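Local coordinates for protein aminopeptidase (Aneurinibacillus sp., PDB 2EK9) that probably acts as a zinc-dependent aminopeptidase of the M28 family, removing residues from the N-terminal end of peptide chains, at residues 222-227 with 292-297. Sequence-based numbering, arbitrary orientation.
Sequences IIIIGS and KRTIGM
I222 reaches over one face of the R293 guanidinium, its CD1 lying 3.4 Å above the plane and displaced toward the rim. CG1 anti to the carbonyl carbon (chi1 -62°) and an extended chi2 send CD1 outward, and a bend at chi3 brings the guanidinium to it; D289 and the carbonyl of N220 take NE and NH1. Beside this pair T294 sets OG1 against I222 CB at 3.8 Å, the hydroxyl itself bonding to E290 O. With an alanine at I222, CG1 and CD1 would be gone and the R293 guanidinium would probably lose the aliphatic group over this face. I223 points to the opposite face, where its CG1 meets CG1 of I295, coming in from beside the sheet, at 3.6 Å. I224 then returns to the first face, its CB 3.6 Å from M297 CG; beyond that the methionine chain turns off toward H348 and F351. Between the two faces the backbones pair: I222 N donates to R293 O, I222 O accepts from I295 N, and I224 N reaches G296 O at 2.9 Å, nearly straight (170°). I222 pairs with T294 but I224 with M297, the extra residue making a bulge-like irregularity at I295 between neighbouring parallel strands of the M28 zinc-peptidase alpha/beta fold.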
ATOM      1  N   ILE A 222      23.839   4.155   1.164  1.00 15.66           N
ATOM      2  CA  ILE A 222      22.845   3.254   1.729  1.00 14.39           C
ATOM      3  C   ILE A 222      21.771   2.964   0.680  1.00 13.91           C
ATOM      4  O   ILE A 222      21.362   3.853  -0.075  1.00 13.07           O
ATOM      5  CB  ILE A 222      22.127   3.884   2.952  1.00 14.24           C
ATOM      6  CG1 ILE A 222      23.120   4.169   4.077  1.00 14.60           C
ATOM      7  CG2 ILE A 222      21.024   2.955   3.441  1.00 13.42           C
ATOM      8  CD1 ILE A 222      22.503   4.947   5.238  1.00 13.15           C
ATOM      9  N   ILE A 223      21.331   1.712   0.627  1.00 13.13           N
ATOM     10  CA  ILE A 223      20.259   1.321  -0.279  1.00 13.77           C
ATOM     11  C   ILE A 223      19.232   0.546   0.542  1.00 12.95           C
ATOM     12  O   ILE A 223      19.594  -0.318   1.334  1.00 12.81           O
ATOM     13  CB  ILE A 223      20.748   0.422  -1.435  1.00 13.97           C
ATOM     14  CG1 ILE A 223      21.531   1.257  -2.455  1.00 15.12           C
ATOM     15  CG2 ILE A 223      19.550  -0.257  -2.094  1.00 14.92           C
ATOM     16  CD1 ILE A 223      21.904   0.498  -3.727  1.00 14.31           C
ATOM     17  N   ILE A 224      17.957   0.876   0.350  1.00 13.14           N
ATOM     18  CA  ILE A 224      16.864   0.222   1.062  1.00 13.56           C
ATOM     19  C   ILE A 224      16.064  -0.645   0.097  1.00 12.83           C
ATOM     20  O   ILE A 224      15.727  -0.213  -1.009  1.00 11.54           O
ATOM     21  CB  ILE A 224      15.878   1.258   1.680  1.00 13.52           C
ATOM     22  CG1 ILE A 224      16.604   2.174   2.673  1.00 16.89           C
ATOM     23  CG2 ILE A 224      14.719   0.531   2.376  1.00 11.26           C
ATOM     24  CD1 ILE A 224      16.938   1.523   3.985  1.00 28.12           C
ATOM     25  N   ILE A 225      15.786  -1.877   0.518  1.00 12.37           N
ATOM     26  CA  ILE A 225      14.985  -2.810  -0.265  1.00 12.05           C
ATOM     27  C   ILE A 225      13.837  -3.180   0.661  1.00 12.12           C
ATOM     28  O   ILE A 225      14.056  -3.746   1.744  1.00 12.57           O
ATOM     29  CB  ILE A 225      15.751  -4.106  -0.630  1.00 11.44           C
ATOM     30  CG1 ILE A 225      17.015  -3.785  -1.438  1.00 14.53           C
ATOM     31  CG2 ILE A 225      14.847  -5.021  -1.445  1.00 12.58           C
ATOM     32  CD1 ILE A 225      18.208  -3.370  -0.593  1.00 15.55           C
ATOM     33  N   GLY A 226      12.618  -2.855   0.251  1.00 11.44           N
ATOM     34  CA  GLY A 226      11.477  -3.150   1.098  1.00 12.17           C
ATOM     35  C   GLY A 226      10.272  -3.828   0.475  1.00 12.29           C
ATOM     36  O   GLY A 226      10.175  -4.007  -0.746  1.00 11.68           O
ATOM     37  N   SER A 227       9.351  -4.203   1.356  1.00 12.45           N
ATOM     38  CA  SER A 227       8.096  -4.859   1.007  1.00 12.57           C
ATOM     39  C   SER A 227       7.247  -4.760   2.270  1.00 12.77           C
ATOM     40  O   SER A 227       7.765  -4.384   3.322  1.00 12.43           O
ATOM     41  CB  SER A 227       8.345  -6.328   0.668  1.00 12.14           C
ATOM     42  OG  SER A 227       9.035  -6.982   1.724  1.00 13.54           O
ATOM     43  N   LYS A 292      20.394  11.763   3.487  1.00 16.86           N
ATOM     44  CA  LYS A 292      21.220  12.202   2.373  1.00 19.21           C
ATOM     45  C   LYS A 292      22.119  11.101   1.818  1.00 18.30           C
ATOM     46  O   LYS A 292      22.495  11.144   0.652  1.00 17.34           O
ATOM     47  CB  LYS A 292      22.061  13.425   2.768  1.00 18.56           C
ATOM     48  CG  LYS A 292      23.284  13.149   3.617  1.00 22.90           C
ATOM     49  CD  LYS A 292      24.088  14.432   3.812  1.00 24.52           C
ATOM     50  CE  LYS A 292      25.329  14.204   4.657  1.00 31.62           C
ATOM     51  NZ  LYS A 292      26.038  15.485   4.941  1.00 34.66           N
ATOM     52  N   ARG A 293      22.455  10.108   2.637  1.00 17.82           N
ATOM     53  CA  ARG A 293      23.312   9.019   2.168  1.00 17.23           C
ATOM     54  C   ARG A 293      22.544   7.871   1.509  1.00 16.85           C
ATOM     55  O   ARG A 293      23.153   6.951   0.959  1.00 15.86           O
ATOM     56  CB  ARG A 293      24.147   8.457   3.318  1.00 17.97           C
ATOM     57  CG  ARG A 293      25.181   9.414   3.871  1.00 20.04           C
ATOM     58  CD  ARG A 293      26.101   8.704   4.848  1.00 22.78           C
ATOM     59  NE  ARG A 293      25.420   8.302   6.075  1.00 23.81           N
ATOM     60  CZ  ARG A 293      25.367   7.054   6.530  1.00 25.07           C
ATOM     61  NH1 ARG A 293      25.951   6.073   5.854  1.00 24.49           N
ATOM     62  NH2 ARG A 293      24.745   6.789   7.671  1.00 24.10           N
ATOM     63  N   THR A 294      21.215   7.906   1.568  1.00 15.87           N
ATOM     64  CA  THR A 294      20.432   6.836   0.955  1.00 15.02           C
ATOM     65  C   THR A 294      20.276   7.127  -0.536  1.00 15.17           C
ATOM     66  O   THR A 294      19.474   7.969  -0.938  1.00 16.67           O
ATOM     67  CB  THR A 294      19.050   6.700   1.629  1.00 14.65           C
ATOM     68  OG1 THR A 294      19.231   6.384   3.017  1.00 14.60           O
ATOM     69  CG2 THR A 294      18.236   5.581   0.966  1.00 15.10           C
ATOM     70  N   ILE A 295      21.056   6.424  -1.354  1.00 15.73           N
ATOM     71  CA  ILE A 295      21.029   6.643  -2.796  1.00 14.95           C
ATOM     72  C   ILE A 295      19.813   6.055  -3.496  1.00 14.39           C
ATOM     73  O   ILE A 295      19.527   6.397  -4.645  1.00 14.47           O
ATOM     74  CB  ILE A 295      22.321   6.109  -3.468  1.00 14.59           C
ATOM     75  CG1 ILE A 295      22.467   4.603  -3.244  1.00 14.19           C
ATOM     76  CG2 ILE A 295      23.533   6.834  -2.894  1.00 16.33           C
ATOM     77  CD1 ILE A 295      23.683   4.007  -3.951  1.00 16.35           C
ATOM     78  N   GLY A 296      19.083   5.188  -2.801  1.00 14.10           N
ATOM     79  CA  GLY A 296      17.907   4.600  -3.412  1.00 14.01           C
ATOM     80  C   GLY A 296      17.109   3.642  -2.549  1.00 13.41           C
ATOM     81  O   GLY A 296      17.650   2.972  -1.666  1.00 13.09           O
ATOM     82  N   MET A 297      15.807   3.588  -2.807  1.00 11.24           N
ATOM     83  CA  MET A 297      14.914   2.685  -2.091  1.00 10.92           C
ATOM     84  C   MET A 297      14.088   1.912  -3.120  1.00 11.40           C
ATOM     85  O   MET A 297      13.400   2.499  -3.960  1.00 11.06           O
ATOM     86  CB  MET A 297      14.012   3.472  -1.131  1.00 11.06           C
ATOM     87  CG  MET A 297      13.113   2.617  -0.224  1.00 11.34           C
ATOM     88  SD  MET A 297      11.590   2.093  -1.033  1.00 14.38           S
ATOM     89  CE  MET A 297      10.910   3.627  -1.343  1.00 26.30           C
TER